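3-keto-5-aminohexanoate cleavage protein (Burkholderia xenovorans LB400, PDB 3E02) probably cleaves 3-keto-5-aminohexanoate or a related beta-keto acid, as a zinc-binding member of the BKACE family. Local coordinates at residues H19-M23 against T130-E136; P31-V35 against R70-L75; M241-T245 against K279-I283; R106-A110 against R298-T303. All coordinates share one frame; numbering follows the deposited sequence.

Overall arrangement
Soon after the first barrel strand, 10-13, the loop residues 19-23 meet 130-136, and interaction 1 closes a loop of 106 residues. Interaction 2 is nested inside it, joining the start of helix 31-44 to the start of helix 72-78. Interaction 4 opens at 106-110, before interaction 1 has closed, so the two cross; it ties strand 109-113 to the end of helix 294-301, near the C terminus. Nested within that long loop, interaction 3 packs helix 240-249 on helix 273-286. Centres of interactions 1 and 4 lie about 34 Å apart, on opposite sides of the chain's centre; those of interactions 2 and 4 are about 19 Å apart.

Interaction 1. Residues H19-M23 against T130-E136; sequences HTPTM and TFKFDWE. With EDO (1,2-ethanediol), chain E.
Glu136 places both carboxylate oxygens against the turn formed by Thr20, Pro21 and Thr22. Its OE1 takes the hydroxyl OG1 of Thr20 at 2.8 Å on the anti lone pair, while the backbone N of Thr22 reaches the same OE1 at 2.9 Å from the syn side, with an N-H...O angle of 165°. The other oxygen, OE2, receives Thr22 OG1 at 2.9 Å, 31° out of the carboxylate plane. From its own segment Phe133 N also donates to OE2, nearly along the C-O axis. The Thr22 hydroxyl in turn accepts from Lys132 N at 2.8 Å in a nearly straight bond (171°).

Pro21 packs against two aromatic side chains with different atoms: its CD lies 3.5 Å from Trp135 CZ2, and its CB meets the edge of the Phe133 ring. In the second shell, Glu136 CG rests over the centre of one Trp135 face, and the indole NE1 is tied to the backbone O of Asn58.

In this TIM-barrel-clan protein the contact joins the loop after barrel strand 10-13 to the loop entering helix 136-142. With two donors on each oxygen, the rotation of the carboxylate is fixed and its ionised form is probably favoured.

Interaction 2. Residues P31-V35 against R70-L75; sequences PEEIV and RFLPQL
Val35 and Ile34 pack against Phe71 where two outer helices of the TIM barrel, 31-44 and 72-78, lie side by side at their N-terminal ends. The tight part is made mostly by carbon atoms, with no hydrogen bond across it. Ile34 CG2 sits over one face of the Phe71 ring, 4.0 Å from the ring centroid and 16° off its normal, which makes a CH-pi contact; CD1 of the same isoleucine extends toward the rim at CE2. Val35 CG2 touches both Phe71 CB, at 3.5 Å, and Gln74 CB, at 3.6 Å. This branch stands beside the backbone N because CG1 takes the place anti to it (chi1 175°). One helical turn after Phe71, Leu75 CD2 approaches the backbone O of Val35.

Phe71 occupies the N-cap position of helix 72-78, and its ring also touches Leu51 and Ala53 of strand 48-54. The 70-75 side of the contact is therefore seated on the strand that carries the zinc ligands His50 and His52, and the Phe71 side chain comes within about 6 Å of that of His52.

Toward solvent, at the exposed Arg70, the character changes: the buried Pro31 puts CG over one face of its guanidinium, and Pro31 CB stands 3.8 Å from Arg70 CB. The exposed Glu32 does not meet Arg70 directly: its OE2 and Arg70 NH2 remain 4.8 Å apart. One water donates to Arg70 O and, weakly, to Glu32 OE2. A second, at the edge of the guanidinium plane, accepts from Arg70 NE at 3.0 Å.

Interaction 3. Residues M241-T245 against K279-I283; sequences MPFVT and KIRRI. With EDO (1,2-ethanediol), chain L.
Apolar contacts carry this helix pair, beginning with Val244 CG2, which meets Ile280 CD1 at 3.6 Å. Met241, present as selenomethionine, bends at chi2 (-64°), bringing its SE alongside the aliphatic chain of Lys279, 4.0 Å from CG, and within 4.2 Å of Ile280 CB. Thr245 meets Ile283 at about a right angle; the hydroxyl OG1 lies 3.6 Å from Ile283 CD1, and the methyl CG2 faces Ile283 CG2.

The segments 241-245 and 279-283 run in the same general direction, with axes 10.7 Å apart and crossing at -44°. They belong to two helices on the outside of the TIM barrel, and Val244 and Ile280 both also rest on Val254 of strand 253-256 beneath them. A second subunit packs against the same region, with Thr245 touching its counterpart and Met241 touching Leu287 of that subunit.

Polar bonding stays within each helix or leads outside the pair. Thr245 OG1 donates to Met241 O at 2.7 Å, from the face of the carbonyl plane opposite to Thr245 N, so the buried hydroxyl is satisfied by its own helix. Lys279 NZ binds the backbone O of Ser264 and that of Glu286 of the second subunit, whose carboxylate also forms a salt bridge with Arg282 NE.

Interaction 4. Residues R106-A110 against R298-T303; sequences RPEVA and RAMLKT
The carboxylate of Glu108 and the guanidinium of Arg298 meet edge to edge, their planes only 12° apart. Arg298 approaches side-on: NE lies 3.0 Å and NH2 3.1 Å from the same oxygen, Glu108 OE2, both using its syn lone pair. The two bonds are clearly bent, as expected when two nitrogens converge on one atom. A weak third bond runs from NE to Glu108 OE1. Thr303 reaches this carboxylate from above its plane, with OG1 2.8 Å from OE1 and 39° out of the plane. Because the Thr303 hydroxyl stands between its backbone N and carbonyl carbon (chi1 63°), the methyl CG2 is turned to Val109, 3.8 Å from CG2 of that residue. Leu301 CD1 adds a looser contact with the same valine methyl.

The far side of the guanidinium is held as well: Arg298 NH1 binds the backbone O of Asp80 and forms a salt bridge with Asp295. A buried carboxylate with this many donors is consistent with Glu108 being ionised.

Glu108 immediately precedes barrel strand 109-113, and Arg298 lies on the last turn of helix 294-301, whose chain turns at Lys302 and brings Thr303 back to the strand. Strand 109-113 itself runs between the parallel strands 82-85 and 168-173; Val109 and Arg298 both rest on Ile82 of the former.

Interaction 1. Residues H19-M23 against T130-E136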
# COMPACT_ATOMS: atom_id res chain seq x y z
N HIS A 19 -13.49 -16.57 -24.20
CA HIS A 19 -12.84 -17.73 -24.83
C HIS A 19 -13.71 -18.19 -25.98
O HIS A 19 -14.94 -18.03 -25.95
CB HIS A 19 -12.61 -18.87 -23.84
CG HIS A 19 -11.68 -18.49 -22.73
ND1 HIS A 19 -11.98 -18.69 -21.40
CD2 HIS A 19 -10.48 -17.87 -22.75
CE1 HIS A 19 -10.99 -18.25 -20.66
NE2 HIS A 19 -10.07 -17.74 -21.44
N THR A 20 -13.09 -18.72 -27.03
CA THR A 20 -13.80 -19.15 -28.23
C THR A 20 -13.54 -20.66 -28.44
O THR A 20 -12.59 -21.19 -27.86
CB THR A 20 -13.42 -18.30 -29.45
OG1 THR A 20 -12.07 -18.58 -29.84
CG2 THR A 20 -13.58 -16.78 -29.15
N PRO A 21 -14.40 -21.35 -29.23
CA PRO A 21 -14.27 -22.82 -29.43
C PRO A 21 -12.91 -23.35 -29.87
O PRO A 21 -12.51 -24.44 -29.44
CB PRO A 21 -15.33 -23.11 -30.49
CG PRO A 21 -16.39 -22.07 -30.20
CD PRO A 21 -15.61 -20.84 -29.92
N THR A 22 -12.23 -22.60 -30.72
CA THR A 22 -10.88 -22.94 -31.19
C THR A 22 -9.88 -23.13 -30.03
O THR A 22 -8.98 -23.96 -30.12
CB THR A 22 -10.32 -21.85 -32.14
OG1 THR A 22 -11.09 -21.85 -33.35
CG2 THR A 22 -8.81 -22.09 -32.48
N MSE A 23 -10.09 -22.39 -28.95
CA MSE A 23 -9.16 -22.36 -27.82
C MSE A 23 -9.14 -23.58 -26.93
O MSE A 23 -8.14 -23.85 -26.26
CB MSE A 23 -9.42 -21.11 -26.98
CG MSE A 23 -9.39 -19.83 -27.81
SE MSE A 23 -9.50 -18.29 -26.74
CE MSE A 23 -9.46 -17.06 -28.19
N THR A 130 -5.08 -21.04 -37.06
CA THR A 130 -6.36 -21.37 -37.73
C THR A 130 -7.49 -21.34 -36.70
O THR A 130 -7.25 -21.56 -35.50
CB THR A 130 -6.36 -22.76 -38.42
OG1 THR A 130 -6.31 -23.79 -37.43
CG2 THR A 130 -5.19 -22.91 -39.39
N PHE A 131 -8.70 -21.09 -37.18
CA PHE A 131 -9.91 -21.01 -36.36
C PHE A 131 -10.99 -21.91 -36.91
O PHE A 131 -11.16 -22.00 -38.14
CB PHE A 131 -10.39 -19.57 -36.24
CG PHE A 131 -9.60 -18.75 -35.28
CD1 PHE A 131 -8.44 -18.07 -35.68
CD2 PHE A 131 -9.99 -18.69 -33.95
CE1 PHE A 131 -7.71 -17.33 -34.74
CE2 PHE A 131 -9.26 -17.95 -33.02
CZ PHE A 131 -8.12 -17.28 -33.42
N LYS A 132 -11.74 -22.55 -36.01
CA LYS A 132 -12.80 -23.48 -36.38
C LYS A 132 -13.99 -22.80 -37.08
O LYS A 132 -14.51 -23.35 -38.05
CB LYS A 132 -13.28 -24.27 -35.15
CG LYS A 132 -14.24 -25.42 -35.45
CD LYS A 132 -14.55 -26.22 -34.21
CE LYS A 132 -15.52 -27.35 -34.51
NZ LYS A 132 -15.79 -28.09 -33.25
N PHE A 133 -14.38 -21.64 -36.57
CA PHE A 133 -15.54 -20.89 -37.08
C PHE A 133 -15.14 -19.48 -37.53
O PHE A 133 -14.25 -18.86 -36.94
CB PHE A 133 -16.64 -20.80 -36.01
CG PHE A 133 -17.10 -22.14 -35.51
CD1 PHE A 133 -17.91 -22.95 -36.30
CD2 PHE A 133 -16.75 -22.58 -34.23
CE1 PHE A 133 -18.35 -24.20 -35.84
CE2 PHE A 133 -17.20 -23.83 -33.75
CZ PHE A 133 -17.99 -24.64 -34.56
N ASP A 134 -15.85 -18.99 -38.56
CA ASP A 134 -15.60 -17.69 -39.19
C ASP A 134 -15.72 -16.50 -38.26
O ASP A 134 -15.05 -15.52 -38.48
CB ASP A 134 -16.58 -17.42 -40.35
CG ASP A 134 -16.35 -18.30 -41.54
OD1 ASP A 134 -15.30 -18.99 -41.61
OD2 ASP A 134 -17.23 -18.28 -42.42
N TRP A 135 -16.61 -16.59 -37.27
CA TRP A 135 -16.84 -15.48 -36.33
C TRP A 135 -15.73 -15.20 -35.32
O TRP A 135 -15.65 -14.09 -34.80
CB TRP A 135 -18.15 -15.67 -35.55
CG TRP A 135 -18.13 -16.79 -34.56
CD1 TRP A 135 -18.49 -18.07 -34.78
CD2 TRP A 135 -17.72 -16.71 -33.18
NE1 TRP A 135 -18.33 -18.81 -33.65
CE2 TRP A 135 -17.86 -18.01 -32.64
CE3 TRP A 135 -17.26 -15.68 -32.35
CZ2 TRP A 135 -17.56 -18.30 -31.32
CZ3 TRP A 135 -16.96 -15.96 -31.04
CH2 TRP A 135 -17.11 -17.26 -30.52
N GLU A 136 -14.87 -16.19 -35.06
CA GLU A 136 -13.91 -16.11 -33.95
C GLU A 136 -12.81 -15.08 -34.12
O GLU A 136 -12.64 -14.23 -33.25
CB GLU A 136 -13.30 -17.49 -33.64
CG GLU A 136 -14.30 -18.56 -33.28
CD GLU A 136 -13.62 -19.88 -33.03
OE1 GLU A 136 -13.02 -20.05 -31.97
OE2 GLU A 136 -13.66 -20.74 -33.92
C1 EDO E . -8.94 -19.45 -40.41
O1 EDO E . -8.67 -20.79 -40.03
C2 EDO E . -8.03 -18.52 -39.64
O2 EDO E . -8.65 -17.24 -39.56

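Interaction 2. Residues P31-V35 against R70-L75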
# COMPACT_ATOMS: atom_id res chain seq x y z
N PRO A 31 -26.61 -25.90 -24.58
CA PRO A 31 -27.32 -25.89 -23.30
C PRO A 31 -27.11 -27.18 -22.48
O PRO A 31 -26.95 -27.09 -21.27
CB PRO A 31 -28.77 -25.71 -23.71
CG PRO A 31 -28.68 -24.93 -24.96
CD PRO A 31 -27.51 -25.54 -25.68
N GLU A 32 -27.04 -28.33 -23.14
CA GLU A 32 -26.84 -29.62 -22.47
C GLU A 32 -25.46 -29.70 -21.81
O GLU A 32 -25.32 -30.24 -20.71
CB GLU A 32 -27.04 -30.80 -23.44
CG GLU A 32 -28.48 -30.97 -23.96
CD GLU A 32 -28.94 -29.91 -24.96
OE1 GLU A 32 -28.11 -29.38 -25.76
OE2 GLU A 32 -30.14 -29.59 -24.94
N GLU A 33 -24.44 -29.18 -22.50
CA GLU A 33 -23.07 -29.10 -21.95
C GLU A 33 -23.03 -28.15 -20.74
O GLU A 33 -22.35 -28.45 -19.76
CB GLU A 33 -22.07 -28.63 -23.02
CG GLU A 33 -21.80 -29.69 -24.08
CD GLU A 33 -21.08 -29.18 -25.32
OE1 GLU A 33 -21.00 -27.95 -25.57
OE2 GLU A 33 -20.58 -30.04 -26.08
N ILE A 34 -23.74 -27.03 -20.83
CA ILE A 34 -23.83 -26.05 -19.74
C ILE A 34 -24.50 -26.65 -18.50
O ILE A 34 -24.02 -26.45 -17.39
CB ILE A 34 -24.51 -24.73 -20.21
CG1 ILE A 34 -23.59 -24.01 -21.21
CG2 ILE A 34 -24.81 -23.80 -19.00
CD1 ILE A 34 -24.23 -22.87 -21.95
N VAL A 35 -25.58 -27.42 -18.69
CA VAL A 35 -26.24 -28.12 -17.58
C VAL A 35 -25.30 -29.14 -16.94
O VAL A 35 -25.14 -29.15 -15.72
CB VAL A 35 -27.54 -28.84 -18.01
CG1 VAL A 35 -28.14 -29.66 -16.84
CG2 VAL A 35 -28.57 -27.82 -18.54
N ARG A 70 -33.27 -23.14 -21.96
CA ARG A 70 -32.86 -24.52 -22.25
C ARG A 70 -31.83 -25.07 -21.25
O ARG A 70 -31.49 -26.25 -21.32
CB ARG A 70 -32.38 -24.65 -23.69
CG ARG A 70 -33.52 -24.50 -24.70
CD ARG A 70 -33.06 -24.19 -26.12
NE ARG A 70 -32.14 -25.20 -26.66
CZ ARG A 70 -31.57 -25.14 -27.86
NH1 ARG A 70 -31.80 -24.13 -28.70
NH2 ARG A 70 -30.73 -26.12 -28.22
N PHE A 71 -31.32 -24.22 -20.33
CA PHE A 71 -30.48 -24.70 -19.22
C PHE A 71 -30.88 -24.27 -17.80
O PHE A 71 -30.58 -25.01 -16.85
CB PHE A 71 -28.97 -24.48 -19.48
CG PHE A 71 -28.55 -23.06 -19.74
CD1 PHE A 71 -28.33 -22.16 -18.69
CD2 PHE A 71 -28.24 -22.63 -21.04
CE1 PHE A 71 -27.87 -20.85 -18.93
CE2 PHE A 71 -27.77 -21.33 -21.29
CZ PHE A 71 -27.58 -20.44 -20.24
N LEU A 72 -31.55 -23.12 -17.63
CA LEU A 72 -31.95 -22.66 -16.28
C LEU A 72 -32.89 -23.62 -15.52
O LEU A 72 -32.54 -24.03 -14.40
CB LEU A 72 -32.47 -21.21 -16.29
CG LEU A 72 -31.46 -20.11 -16.62
CD1 LEU A 72 -32.15 -18.75 -16.74
CD2 LEU A 72 -30.32 -20.05 -15.61
N PRO A 73 -34.05 -24.00 -16.12
CA PRO A 73 -34.92 -24.98 -15.43
C PRO A 73 -34.21 -26.30 -15.11
O PRO A 73 -34.40 -26.86 -14.03
CB PRO A 73 -36.07 -25.22 -16.43
CG PRO A 73 -35.97 -24.19 -17.44
CD PRO A 73 -34.62 -23.58 -17.41
N GLN A 74 -33.35 -26.75 -16.03
CA GLN A 74 -32.63 -28.01 -15.89
C GLN A 74 -31.63 -27.93 -14.74
O GLN A 74 -31.52 -28.87 -13.95
CB GLN A 74 -31.90 -28.39 -17.19
CG GLN A 74 -32.80 -28.69 -18.41
CD GLN A 74 -33.44 -27.47 -19.06
OE1 GLN A 74 -33.15 -26.33 -18.71
NE2 GLN A 74 -34.33 -27.70 -20.01
N LEU A 75 -30.91 -26.81 -14.64
CA LEU A 75 -29.98 -26.60 -13.52
C LEU A 75 -30.72 -26.53 -12.20
O LEU A 75 -30.30 -27.16 -11.23
CB LEU A 75 -29.12 -25.34 -13.72
CG LEU A 75 -27.98 -25.47 -14.72
CD1 LEU A 75 -27.38 -24.10 -15.06
CD2 LEU A 75 -26.91 -26.42 -14.16
O HOH W 1 -30.32 -28.84 -21.60
O HOH W 2 -31.89 -27.90 -25.29

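Interaction 3. Residues M241-T245 against K279-I283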
# COMPACT_ATOMS: atom_id res chain seq x y z
N MSE A 241 -5.65 -19.16 -10.08
CA MSE A 241 -5.41 -19.83 -8.79
C MSE A 241 -4.69 -19.00 -7.73
O MSE A 241 -5.15 -18.96 -6.58
CB MSE A 241 -4.81 -21.23 -8.98
CG MSE A 241 -5.81 -22.18 -9.63
SE MSE A 241 -7.41 -22.52 -8.54
CE MSE A 241 -8.49 -23.36 -9.91
N PRO A 242 -3.57 -18.34 -8.09
CA PRO A 242 -2.92 -17.45 -7.10
C PRO A 242 -3.83 -16.34 -6.59
O PRO A 242 -3.84 -16.07 -5.39
CB PRO A 242 -1.74 -16.85 -7.88
CG PRO A 242 -1.53 -17.73 -9.01
CD PRO A 242 -2.78 -18.44 -9.32
N PHE A 243 -4.59 -15.71 -7.49
CA PHE A 243 -5.49 -14.62 -7.07
C PHE A 243 -6.64 -15.06 -6.18
O PHE A 243 -6.90 -14.40 -5.18
CB PHE A 243 -5.99 -13.78 -8.25
CG PHE A 243 -5.10 -12.62 -8.53
CD1 PHE A 243 -3.83 -12.82 -9.05
CD2 PHE A 243 -5.49 -11.34 -8.15
CE1 PHE A 243 -2.97 -11.74 -9.26
CE2 PHE A 243 -4.64 -10.26 -8.35
CZ PHE A 243 -3.39 -10.46 -8.89
N VAL A 244 -7.32 -16.16 -6.53
CA VAL A 244 -8.41 -16.66 -5.69
C VAL A 244 -7.88 -17.21 -4.35
O VAL A 244 -8.58 -17.11 -3.36
CB VAL A 244 -9.35 -17.64 -6.40
CG1 VAL A 244 -10.03 -16.94 -7.59
CG2 VAL A 244 -8.63 -18.93 -6.84
N THR A 245 -6.66 -17.77 -4.34
CA THR A 245 -6.02 -18.22 -3.07
C THR A 245 -5.75 -16.98 -2.19
O THR A 245 -6.03 -17.00 -0.98
CB THR A 245 -4.76 -19.03 -3.32
OG1 THR A 245 -5.10 -20.17 -4.13
CG2 THR A 245 -4.13 -19.51 -1.99
N LYS A 279 -9.93 -28.02 -7.27
CA LYS A 279 -8.61 -27.48 -6.90
C LYS A 279 -8.68 -26.37 -5.85
O LYS A 279 -7.98 -26.44 -4.84
CB LYS A 279 -7.80 -27.00 -8.12
CG LYS A 279 -6.48 -26.34 -7.74
CD LYS A 279 -5.56 -26.08 -8.92
CE LYS A 279 -4.87 -27.31 -9.40
NZ LYS A 279 -3.75 -27.03 -10.34
N ILE A 280 -9.52 -25.36 -6.09
CA ILE A 280 -9.63 -24.26 -5.12
C ILE A 280 -10.17 -24.76 -3.78
O ILE A 280 -9.71 -24.31 -2.73
CB ILE A 280 -10.38 -23.01 -5.66
CG1 ILE A 280 -10.17 -21.80 -4.71
CG2 ILE A 280 -11.86 -23.31 -5.96
CD1 ILE A 280 -8.66 -21.49 -4.36
N ARG A 281 -11.08 -25.74 -3.82
CA ARG A 281 -11.58 -26.35 -2.60
C ARG A 281 -10.47 -27.08 -1.83
O ARG A 281 -10.42 -26.97 -0.60
CB ARG A 281 -12.74 -27.29 -2.88
CG ARG A 281 -13.35 -27.85 -1.61
CD ARG A 281 -14.57 -28.63 -1.92
NE ARG A 281 -15.24 -29.04 -0.69
CZ ARG A 281 -16.39 -29.71 -0.64
NH1 ARG A 281 -17.02 -30.07 -1.76
NH2 ARG A 281 -16.92 -30.03 0.55
N ARG A 282 -9.59 -27.80 -2.54
CA ARG A 282 -8.44 -28.44 -1.87
C ARG A 282 -7.52 -27.41 -1.19
O ARG A 282 -7.15 -27.58 -0.03
CB ARG A 282 -7.63 -29.32 -2.81
CG ARG A 282 -8.36 -30.61 -3.22
CD ARG A 282 -7.44 -31.58 -3.85
NE ARG A 282 -6.75 -31.04 -5.03
CZ ARG A 282 -7.24 -30.98 -6.26
NH1 ARG A 282 -8.43 -31.47 -6.57
NH2 ARG A 282 -6.48 -30.45 -7.21
N ILE A 283 -7.22 -26.32 -1.91
CA ILE A 283 -6.38 -25.23 -1.38
C ILE A 283 -7.02 -24.63 -0.11
O ILE A 283 -6.35 -24.49 0.92
CB ILE A 283 -6.12 -24.12 -2.45
CG1 ILE A 283 -5.26 -24.65 -3.61
CG2 ILE A 283 -5.43 -22.94 -1.81
CD1 ILE A 283 -5.17 -23.72 -4.85
C1 EDO L . -8.43 -33.12 -10.45
O1 EDO L . -9.09 -33.92 -11.45
C2 EDO L . -9.39 -32.07 -9.90
O2 EDO L . -8.85 -30.75 -9.75

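Interaction 4. Residues R106-A110 against R298-T303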
# COMPACT_ATOMS: atom_id res chain seq x y z
N ARG A 106 -35.77 -13.44 -14.07
CA ARG A 106 -35.94 -12.90 -12.72
C ARG A 106 -35.10 -13.73 -11.72
O ARG A 106 -35.64 -14.31 -10.78
CB ARG A 106 -37.43 -12.79 -12.35
CG ARG A 106 -38.18 -11.76 -13.22
CD ARG A 106 -39.68 -11.77 -12.99
NE ARG A 106 -40.08 -11.34 -11.65
CZ ARG A 106 -40.46 -10.11 -11.29
NH1 ARG A 106 -40.49 -9.08 -12.15
NH2 ARG A 106 -40.79 -9.88 -10.01
N PRO A 107 -33.76 -13.76 -11.93
CA PRO A 107 -32.89 -14.59 -11.12
C PRO A 107 -32.63 -14.01 -9.73
O PRO A 107 -32.89 -12.84 -9.48
CB PRO A 107 -31.59 -14.61 -11.93
CG PRO A 107 -31.55 -13.25 -12.52
CD PRO A 107 -32.97 -12.96 -12.89
N GLU A 108 -32.12 -14.86 -8.85
CA GLU A 108 -31.70 -14.43 -7.52
C GLU A 108 -30.51 -13.48 -7.59
O GLU A 108 -30.38 -12.57 -6.76
CB GLU A 108 -31.29 -15.62 -6.65
CG GLU A 108 -32.41 -16.55 -6.30
CD GLU A 108 -31.93 -17.58 -5.32
OE1 GLU A 108 -32.01 -17.30 -4.11
OE2 GLU A 108 -31.48 -18.64 -5.78
N VAL A 109 -29.62 -13.73 -8.56
CA VAL A 109 -28.43 -12.94 -8.77
C VAL A 109 -28.18 -12.64 -10.25
O VAL A 109 -28.48 -13.45 -11.12
CB VAL A 109 -27.17 -13.63 -8.15
CG1 VAL A 109 -25.90 -12.79 -8.37
CG2 VAL A 109 -27.38 -13.91 -6.65
N ALA A 110 -27.71 -11.42 -10.53
CA ALA A 110 -27.27 -11.02 -11.86
C ALA A 110 -25.95 -10.28 -11.73
O ALA A 110 -25.73 -9.60 -10.73
CB ALA A 110 -28.31 -10.13 -12.56
N ARG A 298 -26.88 -17.95 -0.06
CA ARG A 298 -28.14 -17.17 -0.14
C ARG A 298 -28.34 -16.28 1.10
O ARG A 298 -28.76 -15.14 0.97
CB ARG A 298 -29.36 -18.10 -0.30
CG ARG A 298 -29.46 -18.79 -1.64
CD ARG A 298 -30.77 -19.56 -1.79
NE ARG A 298 -30.89 -20.06 -3.16
CZ ARG A 298 -30.37 -21.19 -3.64
NH1 ARG A 298 -29.70 -22.03 -2.85
NH2 ARG A 298 -30.53 -21.49 -4.93
N ALA A 299 -28.02 -16.82 2.28
CA ALA A 299 -28.11 -16.08 3.54
C ALA A 299 -27.07 -14.96 3.58
O ALA A 299 -27.35 -13.89 4.09
CB ALA A 299 -27.96 -17.02 4.74
N MSE A 300 -25.86 -15.22 3.06
CA MSE A 300 -24.81 -14.20 3.01
C MSE A 300 -25.20 -13.06 2.07
O MSE A 300 -25.15 -11.90 2.46
CB MSE A 300 -23.46 -14.80 2.56
CG MSE A 300 -22.81 -15.69 3.61
SE MSE A 300 -21.40 -16.80 2.88
CE MSE A 300 -20.09 -15.48 2.44
N LEU A 301 -25.62 -13.40 0.86
CA LEU A 301 -26.01 -12.40 -0.15
C LEU A 301 -27.42 -11.81 0.03
O LEU A 301 -27.74 -10.81 -0.63
CB LEU A 301 -25.87 -12.98 -1.55
CG LEU A 301 -24.47 -13.50 -1.92
CD1 LEU A 301 -24.45 -14.04 -3.33
CD2 LEU A 301 -23.46 -12.42 -1.75
N LYS A 302 -28.23 -12.43 0.89
CA LYS A 302 -29.61 -12.02 1.17
C LYS A 302 -30.45 -12.07 -0.11
O LYS A 302 -31.11 -11.11 -0.48
CB LYS A 302 -29.67 -10.64 1.84
CG LYS A 302 -28.91 -10.49 3.15
CD LYS A 302 -29.54 -11.29 4.27
CE LYS A 302 -28.82 -11.06 5.60
NZ LYS A 302 -28.89 -9.62 6.04
N THR A 303 -30.41 -13.21 -0.78
CA THR A 303 -31.17 -13.41 -2.02
C THR A 303 -32.63 -13.71 -1.72
O THR A 303 -32.98 -14.07 -0.59
CB THR A 303 -30.59 -14.54 -2.88
OG1 THR A 303 -30.68 -15.78 -2.17
CG2 THR A 303 -29.12 -14.24 -3.26